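Local coordinates for RagB/SusD domain protein (Flavobacterium johnsoniae, PDB 5J90), which binds chitin and, as a SusD homolog, probably helps a polysaccharide utilization system capture chitin chains at the cell surface, at residues Lys195-Ser198 and Trp199-Ala203; Thr167-Ala170 and Glu171-Arg175. All blocks are in the same frame, centred on the assembly; numbering follows the deposited sequence.

Contact 1 (Lys195-Ser198 and Trp199-Ala203); sequences KYES and WVRFA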
ATOM      1  N   LYS A 195      22.316 -13.003 -30.936  1.00 12.56           N
ATOM      2  CA  LYS A 195      23.207 -13.598 -29.933  1.00 11.96           C
ATOM      3  C   LYS A 195      22.478 -13.947 -28.628  1.00 11.47           C
ATOM      4  O   LYS A 195      22.051 -13.053 -27.883  1.00 12.59           O
ATOM      5  CB  LYS A 195      24.375 -12.658 -29.633  1.00 14.77           C
ATOM      6  CG  LYS A 195      25.493 -13.294 -28.820  1.00 16.96           C
ATOM      7  CD  LYS A 195      26.665 -12.340 -28.658  1.00 23.08           C
ATOM      8  CE  LYS A 195      27.857 -13.047 -28.031  1.00 27.63           C
ATOM      9  NZ  LYS A 195      28.933 -12.086 -27.651  1.00 40.47           N
ATOM     10  N   TYR A 196      22.347 -15.239 -28.351  1.00 12.15           N
ATOM     11  CA  TYR A 196      21.608 -15.686 -27.173  1.00 11.80           C
ATOM     12  C   TYR A 196      22.195 -15.129 -25.879  1.00 11.30           C
ATOM     13  O   TYR A 196      21.452 -14.778 -24.959  1.00 12.05           O
ATOM     14  CB  TYR A 196      21.569 -17.211 -27.096  1.00 12.47           C
ATOM     15  CG  TYR A 196      20.792 -17.903 -28.203  1.00 13.85           C
ATOM     16  CD1 TYR A 196      19.828 -17.234 -28.948  1.00 14.80           C
ATOM     17  CD2 TYR A 196      21.033 -19.241 -28.495  1.00 18.32           C
ATOM     18  CE1 TYR A 196      19.117 -17.892 -29.965  1.00 15.87           C
ATOM     19  CE2 TYR A 196      20.342 -19.897 -29.499  1.00 17.16           C
ATOM     20  CZ  TYR A 196      19.389 -19.225 -30.231  1.00 18.24           C
ATOM     21  OH  TYR A 196      18.713 -19.905 -31.228  1.00 19.42           O
ATOM     22  N   GLU A 197      23.519 -15.073 -25.787  1.00 11.66           N
ATOM     23  CA  GLU A 197      24.171 -14.588 -24.577  1.00 12.14           C
ATOM     24  C   GLU A 197      23.757 -13.148 -24.249  1.00 12.08           C
ATOM     25  O   GLU A 197      23.545 -12.818 -23.077  1.00 10.78           O
ATOM     26  CB  GLU A 197      25.693 -14.705 -24.723  1.00 12.70           C
ATOM     27  CG  GLU A 197      26.469 -14.251 -23.498  1.00 13.83           C
ATOM     28  CD  GLU A 197      27.970 -14.334 -23.693  1.00 19.51           C
ATOM     29  OE1 GLU A 197      28.418 -15.087 -24.588  1.00 23.00           O
ATOM     30  OE2 GLU A 197      28.697 -13.633 -22.961  1.00 17.76           O
ATOM     31  N   SER A 198      23.614 -12.303 -25.273  1.00 10.72           N
ATOM     32  CA  SER A 198      23.196 -10.923 -25.055  1.00 10.53           C
ATOM     33  C   SER A 198      21.731 -10.846 -24.624  1.00 10.55           C
ATOM     34  O   SER A 198      21.359  -9.999 -23.809  1.00 10.33           O
ATOM     35  CB  SER A 198      23.420 -10.092 -26.310  1.00 10.93           C
ATOM     36  OG  SER A 198      24.808 -10.043 -26.600  1.00 14.62           O
ATOM     37  N   TRP A 199      20.905 -11.734 -25.166  1.00  9.30           N
ATOM     38  CA  TRP A 199      19.520 -11.828 -24.740  1.00 10.05           C
ATOM     39  C   TRP A 199      19.417 -12.279 -23.276  1.00 10.18           C
ATOM     40  O   TRP A 199      18.575 -11.778 -22.525  1.00 10.07           O
ATOM     41  CB  TRP A 199      18.738 -12.741 -25.686  1.00 10.74           C
ATOM     42  CG  TRP A 199      18.243 -11.998 -26.897  1.00  9.59           C
ATOM     43  CD1 TRP A 199      18.871 -11.871 -28.109  1.00 10.75           C
ATOM     44  CD2 TRP A 199      17.022 -11.260 -26.998  1.00 10.72           C
ATOM     45  NE1 TRP A 199      18.104 -11.108 -28.957  1.00 10.47           N
ATOM     46  CE2 TRP A 199      16.966 -10.715 -28.299  1.00 10.53           C
ATOM     47  CE3 TRP A 199      15.965 -11.008 -26.115  1.00 10.75           C
ATOM     48  CZ2 TRP A 199      15.895  -9.937 -28.737  1.00 10.76           C
ATOM     49  CZ3 TRP A 199      14.903 -10.235 -26.552  1.00 11.54           C
ATOM     50  CH2 TRP A 199      14.878  -9.710 -27.851  1.00 11.71           C
ATOM     51  N   VAL A 200      20.273 -13.201 -22.854  1.00 10.45           N
ATOM     52  CA  VAL A 200      20.257 -13.646 -21.463  1.00 10.27           C
ATOM     53  C   VAL A 200      20.717 -12.516 -20.546  1.00  9.41           C
ATOM     54  O   VAL A 200      20.114 -12.277 -19.494  1.00  9.10           O
ATOM     55  CB  VAL A 200      21.117 -14.912 -21.244  1.00  9.64           C
ATOM     56  CG1 VAL A 200      21.253 -15.219 -19.750  1.00 10.60           C
ATOM     57  CG2 VAL A 200      20.513 -16.098 -21.988  1.00 11.75           C
ATOM     58  N   ARG A 201      21.748 -11.785 -20.957  1.00  8.63           N
ATOM     59  CA  ARG A 201      22.256 -10.675 -20.165  1.00  8.44           C
ATOM     60  C   ARG A 201      21.177  -9.595 -20.022  1.00  9.16           C
ATOM     61  O   ARG A 201      21.036  -8.977 -18.955  1.00  9.49           O
ATOM     62  CB  ARG A 201      23.552 -10.134 -20.796  1.00  9.42           C
ATOM     63  CG  ARG A 201      24.281  -9.101 -19.962  1.00 10.69           C
ATOM     64  CD  ARG A 201      25.703  -8.863 -20.489  1.00 10.81           C
ATOM     65  NE  ARG A 201      26.560 -10.036 -20.329  1.00 11.00           N
ATOM     66  CZ  ARG A 201      27.060 -10.758 -21.330  1.00 12.76           C
ATOM     67  NH1 ARG A 201      26.788 -10.448 -22.594  1.00 11.56           N
ATOM     68  NH2 ARG A 201      27.847 -11.793 -21.064  1.00 12.75           N
ATOM     69  N   PHE A 202      20.403  -9.377 -21.084  1.00  9.33           N
ATOM     70  CA  PHE A 202      19.270  -8.457 -21.011  1.00  8.40           C
ATOM     71  C   PHE A 202      18.235  -8.995 -20.021  1.00  8.43           C
ATOM     72  O   PHE A 202      17.787  -8.261 -19.135  1.00  9.20           O
ATOM     73  CB  PHE A 202      18.646  -8.215 -22.395  1.00  9.35           C
ATOM     74  CG  PHE A 202      17.311  -7.508 -22.346  1.00  8.93           C
ATOM     75  CD1 PHE A 202      17.150  -6.334 -21.619  1.00  9.12           C
ATOM     76  CD2 PHE A 202      16.216  -8.022 -23.023  1.00 10.43           C
ATOM     77  CE1 PHE A 202      15.916  -5.686 -21.562  1.00  8.99           C
ATOM     78  CE2 PHE A 202      14.983  -7.374 -22.972  1.00  9.81           C
ATOM     79  CZ  PHE A 202      14.841  -6.216 -22.251  1.00 10.85           C
ATOM     80  N   ALA A 203      17.871 -10.268 -20.146  1.00  8.68           N
ATOM     81  CA  ALA A 203      16.900 -10.859 -19.229  1.00  8.68           C
ATOM     82  C   ALA A 203      17.343 -10.714 -17.772  1.00  8.76           C
ATOM     83  O   ALA A 203      16.521 -10.404 -16.906  1.00  8.96           O
ATOM     84  CB  ALA A 203      16.653 -12.332 -19.568  1.00  9.83           C
TER
HETATM   85  O   HOH W   1      28.988 -11.031 -24.558  1.00 28.89           O
HETATM   86  O   HOH W   2      27.116 -11.343 -25.582  1.00 30.40           O
HETATM   87  O   HOH W   3      25.300  -8.454 -24.108  1.00 12.42           O

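Contact 2 (Thr167-Ala170 and Glu171-Arg175); sequences TAVA and ELTKR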
ATOM      1  N   THR A 167      12.643 -19.388 -16.859  1.00  9.96           N
ATOM      2  CA  THR A 167      12.502 -20.342 -17.959  1.00 11.61           C
ATOM      3  C   THR A 167      13.356 -19.934 -19.160  1.00 12.05           C
ATOM      4  O   THR A 167      14.110 -20.752 -19.709  1.00 12.62           O
ATOM      5  CB  THR A 167      11.034 -20.452 -18.374  1.00 12.26           C
ATOM      6  OG1 THR A 167      10.277 -20.980 -17.275  1.00 14.45           O
ATOM      7  CG2 THR A 167      10.873 -21.371 -19.580  1.00 15.54           C
ATOM      8  N   ALA A 168      13.267 -18.665 -19.551  1.00 10.52           N
ATOM      9  CA  ALA A 168      14.020 -18.163 -20.699  1.00 10.96           C
ATOM     10  C   ALA A 168      15.533 -18.243 -20.495  1.00 10.94           C
ATOM     11  O   ALA A 168      16.276 -18.673 -21.388  1.00 11.63           O
ATOM     12  CB  ALA A 168      13.611 -16.736 -21.014  1.00 10.95           C
ATOM     13  N   VAL A 169      15.993 -17.819 -19.325  1.00 10.97           N
ATOM     14  CA  VAL A 169      17.419 -17.837 -19.020  1.00 11.66           C
ATOM     15  C   VAL A 169      17.978 -19.259 -19.013  1.00 11.90           C
ATOM     16  O   VAL A 169      19.058 -19.510 -19.559  1.00 12.05           O
ATOM     17  CB  VAL A 169      17.713 -17.120 -17.678  1.00 11.18           C
ATOM     18  CG1 VAL A 169      19.124 -17.430 -17.198  1.00 14.21           C
ATOM     19  CG2 VAL A 169      17.526 -15.617 -17.834  1.00 13.60           C
ATOM     20  N   ALA A 170      17.247 -20.195 -18.421  1.00 11.90           N
ATOM     21  CA  ALA A 170      17.717 -21.581 -18.373  1.00 12.62           C
ATOM     22  C   ALA A 170      17.798 -22.176 -19.774  1.00 13.67           C
ATOM     23  O   ALA A 170      18.785 -22.827 -20.119  1.00 14.14           O
ATOM     24  CB  ALA A 170      16.809 -22.414 -17.492  1.00 13.26           C
ATOM     25  N   GLU A 171      16.777 -21.938 -20.589  1.00 12.40           N
ATOM     26  CA  GLU A 171      16.721 -22.510 -21.934  1.00 14.41           C
ATOM     27  C   GLU A 171      17.844 -21.979 -22.820  1.00 13.61           C
ATOM     28  O   GLU A 171      18.558 -22.756 -23.472  1.00 14.51           O
ATOM     29  CB  GLU A 171      15.357 -22.247 -22.583  1.00 14.10           C
ATOM     30  CG  GLU A 171      15.232 -22.790 -24.002  1.00 15.32           C
ATOM     31  CD  GLU A 171      15.269 -24.307 -24.066  1.00 22.11           C
ATOM     32  OE1 GLU A 171      14.756 -24.955 -23.131  1.00 22.68           O
ATOM     33  OE2 GLU A 171      15.806 -24.851 -25.055  1.00 20.52           O
ATOM     34  N   LEU A 172      18.019 -20.664 -22.853  1.00 12.05           N
ATOM     35  CA  LEU A 172      19.051 -20.089 -23.713  1.00 12.95           C
ATOM     36  C   LEU A 172      20.459 -20.406 -23.206  1.00 13.40           C
ATOM     37  O   LEU A 172      21.376 -20.622 -24.004  1.00 13.58           O
ATOM     38  CB  LEU A 172      18.867 -18.584 -23.877  1.00 12.35           C
ATOM     39  CG  LEU A 172      17.592 -18.177 -24.614  1.00 12.76           C
ATOM     40  CD1 LEU A 172      17.502 -16.665 -24.677  1.00 13.44           C
ATOM     41  CD2 LEU A 172      17.533 -18.793 -26.019  1.00 12.84           C
ATOM     42  N   THR A 173      20.641 -20.432 -21.890  1.00 12.26           N
ATOM     43  CA  THR A 173      21.948 -20.739 -21.317  1.00 13.95           C
ATOM     44  C   THR A 173      22.349 -22.174 -21.662  1.00 14.09           C
ATOM     45  O   THR A 173      23.513 -22.438 -21.973  1.00 15.43           O
ATOM     46  CB  THR A 173      21.976 -20.508 -19.798  1.00 12.70           C
ATOM     47  OG1 THR A 173      21.769 -19.113 -19.536  1.00 13.78           O
ATOM     48  CG2 THR A 173      23.319 -20.926 -19.227  1.00 14.87           C
ATOM     49  N   LYS A 174      21.385 -23.086 -21.632  1.00 14.56           N
ATOM     50  CA  LYS A 174      21.620 -24.472 -22.045  1.00 17.06           C
ATOM     51  C   LYS A 174      22.171 -24.534 -23.474  1.00 19.23           C
ATOM     52  O   LYS A 174      23.165 -25.222 -23.749  1.00 17.83           O
ATOM     53  CB  LYS A 174      20.316 -25.268 -21.943  1.00 18.71           C
ATOM     54  CG  LYS A 174      20.397 -26.696 -22.443  1.00 21.78           C
ATOM     55  CD  LYS A 174      19.051 -27.389 -22.304  1.00 24.27           C
ATOM     56  CE  LYS A 174      18.029 -26.809 -23.268  1.00 28.30           C
ATOM     57  NZ  LYS A 174      16.706 -27.495 -23.153  1.00 41.57           N
ATOM     58  N   ARG A 175      21.543 -23.794 -24.382  1.00 15.60           N
ATOM     59  CA  ARG A 175      21.967 -23.789 -25.778  1.00 14.94           C
ATOM     60  C   ARG A 175      23.328 -23.134 -25.969  1.00 19.42           C
ATOM     61  O   ARG A 175      24.141 -23.600 -26.770  1.00 19.27           O
ATOM     62  CB  ARG A 175      20.896 -23.130 -26.649  1.00 17.13           C
ATOM     63  CG  ARG A 175      19.619 -23.949 -26.676  1.00 17.64           C
ATOM     64  CD  ARG A 175      18.477 -23.233 -27.369  1.00 17.85           C
ATOM     65  NE  ARG A 175      17.252 -24.010 -27.252  1.00 18.20           N
ATOM     66  CZ  ARG A 175      16.738 -24.764 -28.219  1.00 19.50           C
ATOM     67  NH1 ARG A 175      17.324 -24.822 -29.410  1.00 22.77           N
ATOM     68  NH2 ARG A 175      15.622 -25.442 -27.993  1.00 22.45           N
TER

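Contact 1 (Lys195-Ser198 and Trp199-Ala203)
Lys-195, at the N-cap position of helix 196-213, offers its carbonyl to the first full turn: Trp-199 N donates to Lys-195 O at 3.2 Å, lying in the carbonyl plane. The same oxygen meets the indole at its edge, 3.4 Å from Trp-199 CD1, while the indole nitrogen NE1 bonds to Asp-188. Tyr-196 O takes Val-200 N at 2.9 Å, and Val-200 CG2 rests beside that oxygen; the Tyr-196 side chain packs on Ile-176 and Gln-114. These are the opening turns of an alpha-helix in the helical SusD fold, its i-to-i+4 backbone ladder accompanied by a salt bridge of the same spacing. Glu-197 carries that bridge. With CG anti to the backbone N (chi1 -179°) and the chain extended, its carboxylate runs alongside Arg-201, and Arg-201 NH2 reaches Glu-197 OE2 at 2.8 Å through a nearly straight N-H (166°). OE2 uses its anti lone pair and lies close to the guanidinium plane, although the two flat groups are turned 65° apart. Arg-201 NE is held by Phe-234 O, which helps fix the guanidinium's rotation. Ser-198 O accepts Phe-202 N at 3.0 Å, whereas Ser-198 OG works through water: one water joins it to both Lys-195 NZ and Arg-201 NH1, and another links it to Arg-201 NH1, 2.9 Å from that nitrogen.

Contact 2 (Thr167-Ala170 and Glu171-Arg175)
Val-169 O is gripped twice by one residue: Thr-173 OG1 donates to it at 2.7 Å and Thr-173 N at 3.0 Å. The two donors arrive from opposite faces of the carbonyl plane, tilted from it by similar amounts, so the hydroxyl adds a second bond without displacing the amide. Such a threonine-to-carbonyl bond, one turn back along an alpha-helix, is a common helical feature, here within helix 154-177 of the SusD fold. Its geometry follows from Thr-173 chi1 (-64°), which sets OG1 anti to the carbonyl carbon and beside the backbone N, facing the preceding turn. Val-169 and Thr-173 lie side by side, pointing the same way, and both also touch Gln-232. Ala-168 O receives Leu-172 N through an almost linear N-H, and Leu-172 CG sits 3.5 Å from that oxygen.

The ladder also ties Glu-171 N to Thr-167 O and Lys-174 N to Ala-170 O, but the carboxylate of Glu-171 faces the following turn. Bent at chi2 (67°), its chain brings OE2 to Arg-175, which grips this one oxygen side-on with NE at 2.8 Å and NH2. Lys-174 NZ meets Glu-171 OE1 on the syn side but well out of the carboxylate plane, 3.2 Å away, with a weak bond to OE2, completing a three-residue salt-bridge network. Replacing Glu-171 by an alanine removes the carboxylate, which would probably cost Lys-174 its salt-bridge partner here, leaving its end freer to turn, and deprive Arg-175 NE of this acceptor. Arg-175 has a second acidic partner, since NH1 is paired with Glu-180. Of its two bonds to Glu-171, the one from NE uses the anti lone pair of OE2, whereas NH2 meets the same oxygen 31° out of the carboxylate plane.

How the contacts relate
Along the chain contact 2 comes first, within helix 154-177, and contact 1 follows on the first turns of helix 196-213. Each joins adjoining segments of one helix, so neither closes a long loop; they stand in series, neither nested nor crossed. Residues 178-195 connect the two consecutive helices, whose packing brings the contact centres about 10 Å apart. Val-200 is wedged against the earlier helix, with its CG2 3.5 Å from Leu-172 CB and its CG1 near both Val-169 and Thr-173; further along, Ala-203 meets Val-169. Helix 113-134 touches both contacts, at Leu-118 for Trp-199 and Ile-121 for Ala-168, tying three helices together.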